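PDB 5EFZ: ethyl acetate hydrolase from Pseudomonas veronii, which hydrolyses ethyl acetate to ethanol and acetate as a homodimeric alpha/beta-hydrolase esterase in the breakdown of short-chain methyl ketones such as 2-butanone. Local coordinates for residues Asn121-Asp126 with Trp273-Val278; Tyr17-Glu20 with Pro24-Leu27; Leu222-Gly227 with Gly252-Tyr257. All blocks are in the same frame, centred on the assembly; numbering follows the deposited sequence.

Contact 1: Asn121-Asp126 with Trp273-Val278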
ATOM      1  N   ASN A 121     -18.382 -19.198   7.863  1.00 22.45           N
ATOM      2  CA  ASN A 121     -17.788 -18.432   6.780  1.00 21.49           C
ATOM      3  C   ASN A 121     -18.914 -17.996   5.852  1.00 22.99           C
ATOM      4  O   ASN A 121     -19.574 -18.837   5.261  1.00 26.65           O
ATOM      5  CB  ASN A 121     -16.743 -19.272   6.041  1.00 22.41           C
ATOM      6  CG  ASN A 121     -15.503 -19.497   6.873  1.00 24.83           C
ATOM      7  OD1 ASN A 121     -15.111 -18.633   7.660  1.00 23.27           O
ATOM      8  ND2 ASN A 121     -14.877 -20.646   6.700  1.00 26.32           N
ATOM      9  N   VAL A 122     -19.149 -16.686   5.774  1.00 18.96           N
ATOM     10  CA  VAL A 122     -20.232 -16.142   4.967  1.00 18.91           C
ATOM     11  C   VAL A 122     -19.658 -15.518   3.681  1.00 19.40           C
ATOM     12  O   VAL A 122     -18.615 -14.849   3.711  1.00 16.84           O
ATOM     13  CB  VAL A 122     -21.024 -15.098   5.763  1.00 19.66           C
ATOM     14  CG1 VAL A 122     -22.170 -14.511   4.934  1.00 17.62           C
ATOM     15  CG2 VAL A 122     -21.578 -15.729   7.054  1.00 22.19           C
ATOM     16  N   ARG A 123     -20.319 -15.770   2.557  1.00 18.17           N
ATOM     17  CA  ARG A 123     -19.876 -15.238   1.274  1.00 18.21           C
ATOM     18  C   ARG A 123     -20.779 -14.081   0.812  1.00 17.84           C
ATOM     19  O   ARG A 123     -21.921 -13.938   1.284  1.00 17.45           O
ATOM     20  CB  ARG A 123     -19.855 -16.346   0.191  1.00 19.18           C
ATOM     21  CG  ARG A 123     -18.720 -17.391   0.355  1.00 18.49           C
ATOM     22  CD  ARG A 123     -18.781 -18.445  -0.772  1.00 20.59           C
ATOM     23  NE  ARG A 123     -17.652 -19.392  -0.676  1.00 23.92           N
ATOM     24  CZ  ARG A 123     -16.450 -19.205  -1.223  1.00 23.80           C
ATOM     25  NH1 ARG A 123     -16.177 -18.107  -1.912  1.00 23.08           N
ATOM     26  NH2 ARG A 123     -15.511 -20.141  -1.077  1.00 26.57           N
ATOM     27  N   ILE A 124     -20.258 -13.277  -0.114  1.00 19.31           N
ATOM     28  CA  ILE A 124     -21.046 -12.202  -0.732  1.00 16.74           C
ATOM     29  C   ILE A 124     -22.383 -12.750  -1.243  1.00 18.16           C
ATOM     30  O   ILE A 124     -23.436 -12.122  -1.051  1.00 18.21           O
ATOM     31  CB  ILE A 124     -20.275 -11.549  -1.885  1.00 17.40           C
ATOM     32  CG1 ILE A 124     -19.015 -10.822  -1.361  1.00 17.80           C
ATOM     33  CG2 ILE A 124     -21.180 -10.582  -2.680  1.00 17.29           C
ATOM     34  CD1 ILE A 124     -19.291  -9.571  -0.525  1.00 17.12           C
ATOM     35  N   GLY A 125     -22.352 -13.936  -1.855  1.00 17.74           N
ATOM     36  CA  GLY A 125     -23.584 -14.523  -2.379  1.00 19.93           C
ATOM     37  C   GLY A 125     -24.626 -14.814  -1.299  1.00 20.28           C
ATOM     38  O   GLY A 125     -25.843 -14.776  -1.562  1.00 20.46           O
ATOM     39  N   ASP A 126     -24.174 -15.124  -0.078  1.00 18.45           N
ATOM     40  CA  ASP A 126     -25.115 -15.347   1.020  1.00 20.96           C
ATOM     41  C   ASP A 126     -25.840 -14.050   1.380  1.00 21.42           C
ATOM     42  O   ASP A 126     -27.040 -14.067   1.575  1.00 21.28           O
ATOM     43  CB  ASP A 126     -24.388 -15.919   2.258  1.00 20.82           C
ATOM     44  CG  ASP A 126     -23.729 -17.274   1.979  1.00 23.46           C
ATOM     45  OD1 ASP A 126     -24.382 -18.150   1.360  1.00 22.91           O
ATOM     46  OD2 ASP A 126     -22.550 -17.470   2.390  1.00 23.73           O
ATOM     47  N   TRP A 273     -14.909 -10.529   2.057  1.00 14.25           N
ATOM     48  CA  TRP A 273     -14.304  -9.580   1.122  1.00 17.14           C
ATOM     49  C   TRP A 273     -13.255 -10.282   0.253  1.00 16.13           C
ATOM     50  O   TRP A 273     -13.229 -10.114  -0.973  1.00 15.66           O
ATOM     51  CB  TRP A 273     -13.702  -8.421   1.945  1.00 16.83           C
ATOM     52  CG  TRP A 273     -12.759  -7.433   1.276  1.00 18.93           C
ATOM     53  CD1 TRP A 273     -12.545  -7.205  -0.067  1.00 19.15           C
ATOM     54  CD2 TRP A 273     -11.881  -6.543   1.983  1.00 17.29           C
ATOM     55  NE1 TRP A 273     -11.563  -6.214  -0.221  1.00 18.65           N
ATOM     56  CE2 TRP A 273     -11.156  -5.798   1.025  1.00 19.47           C
ATOM     57  CE3 TRP A 273     -11.636  -6.322   3.342  1.00 16.92           C
ATOM     58  CZ2 TRP A 273     -10.194  -4.833   1.394  1.00 18.74           C
ATOM     59  CZ3 TRP A 273     -10.672  -5.367   3.707  1.00 20.10           C
ATOM     60  CH2 TRP A 273      -9.974  -4.638   2.732  1.00 19.47           C
ATOM     61  N   GLN A 274     -12.383 -11.071   0.881  1.00 17.25           N
ATOM     62  CA  GLN A 274     -11.339 -11.781   0.131  1.00 15.06           C
ATOM     63  C   GLN A 274     -11.855 -12.640  -1.021  1.00 17.40           C
ATOM     64  O   GLN A 274     -11.144 -12.892  -1.996  1.00 17.89           O
ATOM     65  CB  GLN A 274     -10.563 -12.708   1.077  1.00 16.68           C
ATOM     66  CG  GLN A 274      -9.563 -11.987   1.955  1.00 17.30           C
ATOM     67  CD  GLN A 274      -8.761 -12.960   2.802  1.00 20.50           C
ATOM     68  OE1 GLN A 274      -9.333 -13.849   3.451  1.00 21.16           O
ATOM     69  NE2 GLN A 274      -7.422 -12.817   2.791  1.00 17.00           N
ATOM     70  N   ARG A 275     -13.071 -13.140  -0.868  1.00 15.59           N
ATOM     71  CA  ARG A 275     -13.579 -14.182  -1.776  1.00 15.90           C
ATOM     72  C   ARG A 275     -14.700 -13.736  -2.700  1.00 17.72           C
ATOM     73  O   ARG A 275     -15.247 -14.562  -3.431  1.00 18.95           O
ATOM     74  CB  ARG A 275     -14.029 -15.378  -0.942  1.00 16.69           C
ATOM     75  CG  ARG A 275     -12.824 -16.224  -0.485  1.00 20.34           C
ATOM     76  CD  ARG A 275     -13.105 -17.024   0.759  1.00 20.68           C
ATOM     77  NE  ARG A 275     -11.860 -17.659   1.222  1.00 20.46           N
ATOM     78  CZ  ARG A 275     -10.963 -17.048   1.998  1.00 21.90           C
ATOM     79  NH1 ARG A 275     -11.169 -15.803   2.425  1.00 21.98           N
ATOM     80  NH2 ARG A 275      -9.849 -17.678   2.336  1.00 24.83           N
ATOM     81  N   GLY A 276     -15.009 -12.439  -2.700  1.00 16.48           N
ATOM     82  CA  GLY A 276     -16.028 -11.916  -3.628  1.00 19.37           C
ATOM     83  C   GLY A 276     -15.677 -12.334  -5.061  1.00 21.80           C
ATOM     84  O   GLY A 276     -14.584 -12.054  -5.537  1.00 22.23           O
ATOM     85  N   ASP A 277     -16.590 -13.027  -5.741  1.00 21.47           N
ATOM     86  CA  ASP A 277     -16.297 -13.610  -7.043  1.00 19.31           C
ATOM     87  C   ASP A 277     -17.594 -14.012  -7.761  1.00 18.93           C
ATOM     88  O   ASP A 277     -18.130 -15.086  -7.514  1.00 20.02           O
ATOM     89  CB  ASP A 277     -15.367 -14.833  -6.890  1.00 20.67           C
ATOM     90  CG  ASP A 277     -15.061 -15.502  -8.211  1.00 24.90           C
ATOM     91  OD1 ASP A 277     -15.406 -14.952  -9.289  1.00 25.48           O
ATOM     92  OD2 ASP A 277     -14.475 -16.599  -8.177  1.00 26.88           O
ATOM     93  N   VAL A 278     -18.101 -13.148  -8.643  1.00 18.74           N
ATOM     94  CA  VAL A 278     -19.346 -13.456  -9.355  1.00 18.52           C
ATOM     95  C   VAL A 278     -19.136 -14.576 -10.380  1.00 20.12           C
ATOM     96  O   VAL A 278     -20.112 -15.126 -10.887  1.00 20.10           O
ATOM     97  CB  VAL A 278     -19.927 -12.205 -10.097  1.00 20.98           C
ATOM     98  CG1 VAL A 278     -20.218 -11.052  -9.116  1.00 19.27           C
ATOM     99  CG2 VAL A 278     -18.960 -11.714 -11.208  1.00 22.45           C
TER
HETATM  100  O   HOH W   1     -17.531 -15.660  -2.561  1.00 23.60           O
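The Arg123 guanidinium presents its edge to the backbone of Arg275: the carbonyl oxygen Arg275 O and a bound water both lie in its plane. Arg123 NH1 gives the water a hydrogen bond of 2.9 Å, and the water passes one of 2.7 Å to Arg275 O, so a single water bridges the Arg123 side chain and the Arg275 carbonyl. Arg275 CB comes at the group obliquely, 3.6 Å from Arg123 NH1. The two guanidinium planes stand 68° apart and the like charges hold their distance, with Arg123 NH2 5.0 Å from Arg275 NE. Each has its own partner: Arg123 NE forms a salt bridge with Glu37, while Arg275 NH1 bonds Gln274 OE1 at 2.9 Å, reaching it from above the amide's carbonyl plane, and also bonds Trp271 O. Arg123 gets there by setting CG beside its backbone N (chi1 -72°) and then running straight out to NE. The apolar half is smaller. Ile124 CG1 rests 3.9 Å from Gly276 CA, and a CB on that glycine would come close to the same methylene. Arg123 is also the N-cap of the helix that follows: its backbone N donates 2.8 Å to Asp126 OD2, almost straight at 171°, on the anti side of the carboxylate, which is one half of a capping box. The contact thus joins the N-terminus of helix 124-139 to the loop leaving helix 263-274. Helix 152-163, which follows Ser151, the inferred nucleophile, adds Gln155 and Glu159 against Ile124; the side chains of Ile124 and Ser151 are about 9 Å apart. Gly276 and Val278 make backbone hydrogen bonds to Asn180 and Ala178, beyond strand 170-174.

Contact 2: Tyr17-Glu20 with Pro24-Leu27. With EDO (1,2-ethanediol), chain G.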
ATOM      1  N   TYR A  17     -22.316  -1.851  19.011  1.00 26.99           N
ATOM      2  CA  TYR A  17     -23.264  -2.264  17.965  1.00 29.40           C
ATOM      3  C   TYR A  17     -24.717  -2.140  18.428  1.00 33.18           C
ATOM      4  O   TYR A  17     -25.429  -3.135  18.526  1.00 36.03           O
ATOM      5  CB  TYR A  17     -22.978  -3.700  17.539  1.00 28.80           C
ATOM      6  CG  TYR A  17     -21.602  -3.892  16.920  1.00 26.81           C
ATOM      7  CD1 TYR A  17     -21.380  -3.524  15.605  1.00 24.44           C
ATOM      8  CD2 TYR A  17     -20.526  -4.424  17.665  1.00 28.35           C
ATOM      9  CE1 TYR A  17     -20.114  -3.704  15.001  1.00 21.37           C
ATOM     10  CE2 TYR A  17     -19.260  -4.599  17.074  1.00 26.13           C
ATOM     11  CZ  TYR A  17     -19.071  -4.226  15.758  1.00 23.52           C
ATOM     12  OH  TYR A  17     -17.852  -4.381  15.146  1.00 22.84           O
ATOM     13  N   THR A  18     -25.141  -0.911  18.691  1.00 32.56           N
ATOM     14  CA  THR A  18     -26.442  -0.647  19.276  1.00 34.01           C
ATOM     15  C   THR A  18     -27.261   0.280  18.410  1.00 31.40           C
ATOM     16  O   THR A  18     -26.735   0.923  17.502  1.00 26.96           O
ATOM     17  CB  THR A  18     -26.309   0.004  20.644  1.00 36.06           C
ATOM     18  OG1 THR A  18     -25.708   1.302  20.475  1.00 35.33           O
ATOM     19  CG2 THR A  18     -25.453  -0.875  21.568  1.00 36.25           C
ATOM     20  N   GLU A  19     -28.551   0.363  18.729  1.00 34.47           N
ATOM     21  CA  GLU A  19     -29.455   1.298  18.074  1.00 39.49           C
ATOM     22  C   GLU A  19     -29.073   2.738  18.387  1.00 39.39           C
ATOM     23  O   GLU A  19     -29.253   3.642  17.563  1.00 36.34           O
ATOM     24  CB  GLU A  19     -30.893   1.029  18.509  1.00 48.71           C
ATOM     25  CG  GLU A  19     -31.617   0.123  17.553  1.00 57.03           C
ATOM     26  CD  GLU A  19     -32.562   0.898  16.667  1.00 66.24           C
ATOM     27  OE1 GLU A  19     -32.235   2.059  16.350  1.00 69.46           O
ATOM     28  OE2 GLU A  19     -33.626   0.360  16.290  1.00 72.41           O
ATOM     29  N   GLU A  20     -28.525   2.943  19.579  1.00 38.47           N
ATOM     30  CA  GLU A  20     -28.114   4.272  20.009  1.00 44.81           C
ATOM     31  C   GLU A  20     -27.025   4.819  19.099  1.00 41.47           C
ATOM     32  O   GLU A  20     -26.999   6.010  18.779  1.00 41.54           O
ATOM     33  CB  GLU A  20     -27.621   4.227  21.464  1.00 54.51           C
ATOM     34  CG  GLU A  20     -27.192   5.576  22.063  1.00 64.06           C
ATOM     35  CD  GLU A  20     -28.334   6.575  22.264  1.00 72.74           C
ATOM     36  OE1 GLU A  20     -29.519   6.186  22.166  1.00 76.04           O
ATOM     37  OE2 GLU A  20     -28.045   7.759  22.543  1.00 76.39           O
ATOM     38  N   PRO A  24     -31.852   4.783  13.618  1.00 41.70           N
ATOM     39  CA  PRO A  24     -32.781   3.652  13.741  1.00 40.76           C
ATOM     40  C   PRO A  24     -32.632   2.581  12.655  1.00 37.05           C
ATOM     41  O   PRO A  24     -32.264   2.871  11.512  1.00 39.48           O
ATOM     42  CB  PRO A  24     -34.155   4.336  13.664  1.00 43.96           C
ATOM     43  CG  PRO A  24     -33.914   5.566  12.911  1.00 44.07           C
ATOM     44  CD  PRO A  24     -32.568   6.045  13.369  1.00 44.09           C
ATOM     45  N   PHE A  25     -32.844   1.326  13.045  1.00 33.52           N
ATOM     46  CA  PHE A  25     -32.912   0.221  12.092  1.00 30.90           C
ATOM     47  C   PHE A  25     -33.873  -0.816  12.655  1.00 33.05           C
ATOM     48  O   PHE A  25     -34.116  -0.848  13.856  1.00 34.33           O
ATOM     49  CB  PHE A  25     -31.533  -0.395  11.811  1.00 28.01           C
ATOM     50  CG  PHE A  25     -30.853  -0.991  13.028  1.00 28.84           C
ATOM     51  CD1 PHE A  25     -31.234  -2.243  13.515  1.00 26.54           C
ATOM     52  CD2 PHE A  25     -29.829  -0.307  13.667  1.00 28.61           C
ATOM     53  CE1 PHE A  25     -30.608  -2.793  14.616  1.00 27.27           C
ATOM     54  CE2 PHE A  25     -29.202  -0.839  14.771  1.00 29.13           C
ATOM     55  CZ  PHE A  25     -29.592  -2.090  15.257  1.00 29.42           C
ATOM     56  N   GLU A  26     -34.398  -1.680  11.795  1.00 30.19           N
ATOM     57  CA  GLU A  26     -35.282  -2.749  12.243  1.00 32.97           C
ATOM     58  C   GLU A  26     -34.592  -4.090  12.046  1.00 28.55           C
ATOM     59  O   GLU A  26     -33.875  -4.275  11.059  1.00 25.90           O
ATOM     60  CB  GLU A  26     -36.589  -2.724  11.465  1.00 40.22           C
ATOM     61  CG  GLU A  26     -37.813  -2.689  12.347  1.00 52.28           C
ATOM     62  CD  GLU A  26     -39.092  -2.717  11.536  1.00 59.98           C
ATOM     63  OE1 GLU A  26     -39.056  -2.260  10.366  1.00 59.49           O
ATOM     64  OE2 GLU A  26     -40.119  -3.213  12.065  1.00 63.98           O
ATOM     65  N   LEU A  27     -34.801  -5.024  12.967  1.00 28.16           N
ATOM     66  CA  LEU A  27     -34.241  -6.381  12.805  1.00 27.48           C
ATOM     67  C   LEU A  27     -35.287  -7.253  12.180  1.00 28.92           C
ATOM     68  O   LEU A  27     -36.346  -7.481  12.786  1.00 31.74           O
ATOM     69  CB  LEU A  27     -33.817  -7.009  14.135  1.00 31.73           C
ATOM     70  CG  LEU A  27     -32.446  -6.790  14.735  1.00 37.01           C
ATOM     71  CD1 LEU A  27     -31.358  -6.755  13.673  1.00 27.43           C
ATOM     72  CD2 LEU A  27     -32.473  -5.510  15.543  1.00 46.07           C
TER
HETATM   73  C1  EDO G 401     -27.015  -5.725  18.027  1.00 51.26           C
HETATM   74  O1  EDO G 401     -27.924  -4.641  17.766  1.00 50.45           O
HETATM   75  C2  EDO G 401     -27.651  -7.045  17.609  1.00 51.99           C
HETATM   76  O2  EDO G 401     -28.304  -6.876  16.340  1.00 48.89           O
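Glu19 sets its CG methylene over one face of the Phe25 ring, and this CH-pi contact is the apolar part of the turn. Glu19 CG sits 4.0 Å from the centroid of the Phe25 ring, displaced toward the rim, while the carboxylate lies within 18° of parallel to the ring plane. At the ring edge are Thr18 O, 4.1 Å from Phe25 CE2, and O1 of a 1,2-ethanediol. The ring reaches the helix because CG of Phe25 lies between the backbone N and the carbonyl carbon (chi1 61°). The polar part is loose: Phe25 N makes two weak hydrogen bonds to the carboxylate, 3.4 Å to Glu19 OE1 and 3.5 Å to Glu19 OE2. Glu19 OE2 also stands 2.8 Å from Phe25 O, two acceptors facing each other, which might raise the proton affinity of the carboxylate. Glu19 OE1 further touches Pro24 CA at 3.1 Å, just beyond the cis peptide bond that precedes the proline. A serine in place of Phe25 would probably leave Glu19 CG without the ring face it rests on, and the carboxylate freer to swing away. The diol, probably from the crystallisation liquor, bonds weakly to Tyr17 O and also to Leu103 O. Thr18 N-caps the short helix 19-22 through Asn21 N. From here the chain enters strand 26-29, an outermost strand of the main mixed sheet; Phe25 leans on Ala47 of the antiparallel neighbour 45-51, Glu26 shares a backbone hydrogen bond with Val48, and Tyr17 OH ties the segment to Asp262 N, just before helix 263-274.

Contact 3: Leu222-Gly227 with Gly252-Tyr257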
ATOM      1  N   LEU A 222      -2.486  -0.122   9.085  1.00 15.71           N
ATOM      2  CA  LEU A 222      -2.456  -0.683   7.728  1.00 17.91           C
ATOM      3  C   LEU A 222      -3.498  -0.028   6.845  1.00 16.07           C
ATOM      4  O   LEU A 222      -3.254   0.206   5.658  1.00 16.51           O
ATOM      5  CB  LEU A 222      -2.677  -2.187   7.766  1.00 18.99           C
ATOM      6  CG  LEU A 222      -1.505  -2.958   8.343  1.00 21.19           C
ATOM      7  CD1 LEU A 222      -1.955  -4.353   8.858  1.00 23.71           C
ATOM      8  CD2 LEU A 222      -0.416  -3.122   7.269  1.00 19.26           C
ATOM      9  N   TRP A 223      -4.668   0.258   7.404  1.00 16.07           N
ATOM     10  CA  TRP A 223      -5.698   0.996   6.685  1.00 14.38           C
ATOM     11  C   TRP A 223      -5.249   2.417   6.344  1.00 18.49           C
ATOM     12  O   TRP A 223      -5.624   2.958   5.315  1.00 19.13           O
ATOM     13  CB  TRP A 223      -6.997   1.048   7.499  1.00 16.41           C
ATOM     14  CG  TRP A 223      -7.870  -0.115   7.192  1.00 16.93           C
ATOM     15  CD1 TRP A 223      -8.115  -1.213   7.996  1.00 16.78           C
ATOM     16  CD2 TRP A 223      -8.616  -0.322   5.984  1.00 17.13           C
ATOM     17  NE1 TRP A 223      -8.992  -2.075   7.353  1.00 15.85           N
ATOM     18  CE2 TRP A 223      -9.320  -1.552   6.129  1.00 16.14           C
ATOM     19  CE3 TRP A 223      -8.790   0.432   4.810  1.00 17.15           C
ATOM     20  CZ2 TRP A 223     -10.152  -2.067   5.112  1.00 17.66           C
ATOM     21  CZ3 TRP A 223      -9.625  -0.087   3.795  1.00 19.46           C
ATOM     22  CH2 TRP A 223     -10.306  -1.310   3.974  1.00 17.68           C
ATOM     23  N   THR A 224      -4.443   3.024   7.202  1.00 16.33           N
ATOM     24  CA  THR A 224      -3.950   4.361   6.905  1.00 16.00           C
ATOM     25  C   THR A 224      -2.979   4.319   5.714  1.00 16.71           C
ATOM     26  O   THR A 224      -2.956   5.227   4.864  1.00 19.00           O
ATOM     27  CB  THR A 224      -3.226   4.977   8.119  1.00 19.69           C
ATOM     28  OG1 THR A 224      -4.059   4.845   9.294  1.00 19.46           O
ATOM     29  CG2 THR A 224      -2.917   6.478   7.857  1.00 15.81           C
ATOM     30  N   LEU A 225      -2.154   3.284   5.695  1.00 15.04           N
ATOM     31  CA  LEU A 225      -1.163   3.076   4.650  1.00 17.69           C
ATOM     32  C   LEU A 225      -1.816   2.882   3.262  1.00 18.06           C
ATOM     33  O   LEU A 225      -1.336   3.424   2.261  1.00 20.19           O
ATOM     34  CB  LEU A 225      -0.302   1.844   4.981  1.00 17.81           C
ATOM     35  CG  LEU A 225       0.704   1.446   3.903  1.00 21.95           C
ATOM     36  CD1 LEU A 225       1.813   2.506   3.780  1.00 21.85           C
ATOM     37  CD2 LEU A 225       1.312   0.111   4.200  1.00 25.14           C
ATOM     38  N   MET A 226      -2.888   2.092   3.217  1.00 15.62           N
ATOM     39  CA  MET A 226      -3.493   1.659   1.941  1.00 15.77           C
ATOM     40  C   MET A 226      -4.824   2.347   1.613  1.00 15.67           C
ATOM     41  O   MET A 226      -5.265   2.289   0.482  1.00 15.09           O
ATOM     42  CB  MET A 226      -3.752   0.128   1.948  1.00 14.87           C
ATOM     43  CG  MET A 226      -2.458  -0.706   1.962  1.00 17.63           C
ATOM     44  SD  MET A 226      -1.491  -0.525   0.470  1.00 24.68           S
ATOM     45  CE  MET A 226      -2.608  -1.113  -0.800  1.00 29.70           C
ATOM     46  N   GLY A 227      -5.437   2.992   2.582  1.00 13.97           N
ATOM     47  CA  GLY A 227      -6.822   3.425   2.426  1.00 15.27           C
ATOM     48  C   GLY A 227      -7.001   4.805   1.835  1.00 15.33           C
ATOM     49  O   GLY A 227      -8.110   5.170   1.430  1.00 16.78           O
ATOM     50  N   GLY A 252      -6.230   9.974  16.052  1.00 28.32           N
ATOM     51  CA  GLY A 252      -7.510  10.617  16.300  1.00 29.53           C
ATOM     52  C   GLY A 252      -8.619  10.261  15.337  1.00 28.03           C
ATOM     53  O   GLY A 252      -9.786  10.404  15.666  1.00 30.55           O
ATOM     54  N   PHE A 253      -8.262   9.814  14.143  1.00 26.88           N
ATOM     55  CA  PHE A 253      -9.238   9.399  13.144  1.00 25.90           C
ATOM     56  C   PHE A 253      -9.227   7.858  12.995  1.00 24.71           C
ATOM     57  O   PHE A 253     -10.242   7.174  13.222  1.00 26.31           O
ATOM     58  CB  PHE A 253      -8.929  10.090  11.793  1.00 28.14           C
ATOM     59  CG  PHE A 253      -9.989   9.901  10.722  1.00 31.94           C
ATOM     60  CD1 PHE A 253     -10.159   8.687  10.089  1.00 32.67           C
ATOM     61  CD2 PHE A 253     -10.772  10.971  10.313  1.00 36.73           C
ATOM     62  CE1 PHE A 253     -11.122   8.516   9.095  1.00 33.22           C
ATOM     63  CE2 PHE A 253     -11.735  10.825   9.315  1.00 38.42           C
ATOM     64  CZ  PHE A 253     -11.911   9.593   8.698  1.00 35.99           C
ATOM     65  N   MET A 254      -8.086   7.305  12.612  1.00 22.07           N
ATOM     66  CA  MET A 254      -8.050   5.908  12.151  1.00 19.45           C
ATOM     67  C   MET A 254      -8.078   4.911  13.314  1.00 19.03           C
ATOM     68  O   MET A 254      -8.869   3.992  13.299  1.00 16.58           O
ATOM     69  CB  MET A 254      -6.795   5.663  11.291  1.00 18.28           C
ATOM     70  CG  MET A 254      -6.724   6.549   9.995  1.00 17.54           C
ATOM     71  SD  MET A 254      -8.031   6.074   8.849  1.00 20.24           S
ATOM     72  CE  MET A 254      -7.618   4.383   8.484  1.00 17.44           C
ATOM     73  N   LYS A 255      -7.188   5.070  14.297  1.00 20.80           N
ATOM     74  CA  LYS A 255      -7.240   4.167  15.444  1.00 20.13           C
ATOM     75  C   LYS A 255      -8.592   4.263  16.161  1.00 22.10           C
ATOM     76  O   LYS A 255      -9.168   3.266  16.574  1.00 21.21           O
ATOM     77  CB  LYS A 255      -6.107   4.468  16.423  1.00 20.39           C
ATOM     78  CG  LYS A 255      -4.730   4.059  15.890  1.00 24.42           C
ATOM     79  CD  LYS A 255      -3.616   4.269  16.919  1.00 29.92           C
ATOM     80  CE  LYS A 255      -2.267   3.835  16.347  1.00 30.74           C
ATOM     81  NZ  LYS A 255      -1.199   4.080  17.345  1.00 35.75           N
ATOM     82  N   ARG A 256      -9.086   5.485  16.298  1.00 21.42           N
ATOM     83  CA  ARG A 256     -10.349   5.712  17.002  1.00 22.73           C
ATOM     84  C   ARG A 256     -11.519   5.032  16.280  1.00 22.52           C
ATOM     85  O   ARG A 256     -12.431   4.514  16.931  1.00 24.04           O
ATOM     86  CB  ARG A 256     -10.593   7.221  17.152  1.00 32.48           C
ATOM     87  CG  ARG A 256     -11.880   7.601  17.859  1.00 40.54           C
ATOM     88  CD  ARG A 256     -11.971   9.121  18.124  1.00 50.76           C
ATOM     89  NE  ARG A 256     -10.950   9.541  19.089  1.00 58.99           N
ATOM     90  CZ  ARG A 256     -10.301  10.707  19.069  1.00 64.82           C
ATOM     91  NH1 ARG A 256     -10.576  11.627  18.149  1.00 67.03           N
ATOM     92  NH2 ARG A 256      -9.388  10.965  19.995  1.00 67.03           N
ATOM     93  N   TYR A 257     -11.470   4.999  14.953  1.00 21.65           N
ATOM     94  CA  TYR A 257     -12.533   4.379  14.143  1.00 19.90           C
ATOM     95  C   TYR A 257     -12.641   2.878  14.456  1.00 19.83           C
ATOM     96  O   TYR A 257     -13.739   2.356  14.672  1.00 16.60           O
ATOM     97  CB  TYR A 257     -12.271   4.596  12.632  1.00 17.33           C
ATOM     98  CG  TYR A 257     -13.264   3.851  11.742  1.00 18.07           C
ATOM     99  CD1 TYR A 257     -12.911   2.676  11.123  1.00 19.38           C
ATOM    100  CD2 TYR A 257     -14.554   4.337  11.554  1.00 19.69           C
ATOM    101  CE1 TYR A 257     -13.837   1.960  10.347  1.00 19.54           C
ATOM    102  CE2 TYR A 257     -15.481   3.639  10.775  1.00 19.77           C
ATOM    103  CZ  TYR A 257     -15.099   2.463  10.176  1.00 20.22           C
ATOM    104  OH  TYR A 257     -15.996   1.764   9.396  1.00 18.40           O
TER
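Met254 reaches from helix 246-258 across to Thr224 and Trp223 on helix 213-227. Met254 CB lies 3.5 Å from Thr224 OG1. The next carbon comes closer still: Met254 CG is 3.2 Å from Thr224 OG1, a tight approach of a methylene to a hydroxyl. SD passes the same oxygen more remotely, and the terminal methyl ends against the neighbouring residue of the same helix, Met254 CE standing 3.5 Å from Trp223 CB and 3.7 Å from Thr224 OG1. With CG placed beside the backbone N (chi1 -61°) and two further turns of the same sign, the chain coils round the hydroxyl instead of stretching past it. That hydroxyl is satisfied within its own helix, by a hydrogen bond with Ala220 O, so it meets methionine only by packing. Beyond its CB the Trp223 indole leads away from Met254, stacks on Phe258 and touches His334. No hydrogen bond crosses between the segments, whose nearest CA atoms, those of Thr224 and Met254, are 6.8 Å apart; helix 246-258 widens into a pi-type turn at 252-255. Leu222 and Met226 of helix 213-227 pack on their own copies in the second subunit, whose His183 also bonds Leu225 O. Both helices belong to the helical insertion between strands 170-174 and 296-300, the usual place of the cap in alpha/beta hydrolases. Here the cap sets Trp223 beside the inferred catalytic histidine and about 4 Å, side chain to ligand, from a bound acetate, probably from the crystallisation liquor, which is consistent with Trp223 lining the acyl pocket.

In the fold
Contact 3 is buried, contact 1 partly so, and contact 2 lies on the surface, away from the inferred catalytic residues. Their chemistry follows: methionine packing between two cap helices in contact 3, a water relay with arginines beside a small apolar touch in contact 1, and weak polar bonds beside a CH-pi contact in contact 2. Contacts 1 and 3 share no helix, but helices 246-258 and 263-274 are consecutive, contact 3 is nested in the loop closed by contact 1, and the two meet where Trp273 CH2 packs 3.5 Å from Trp223 CZ2. Contact 2 closes earlier in the chain and touches neither.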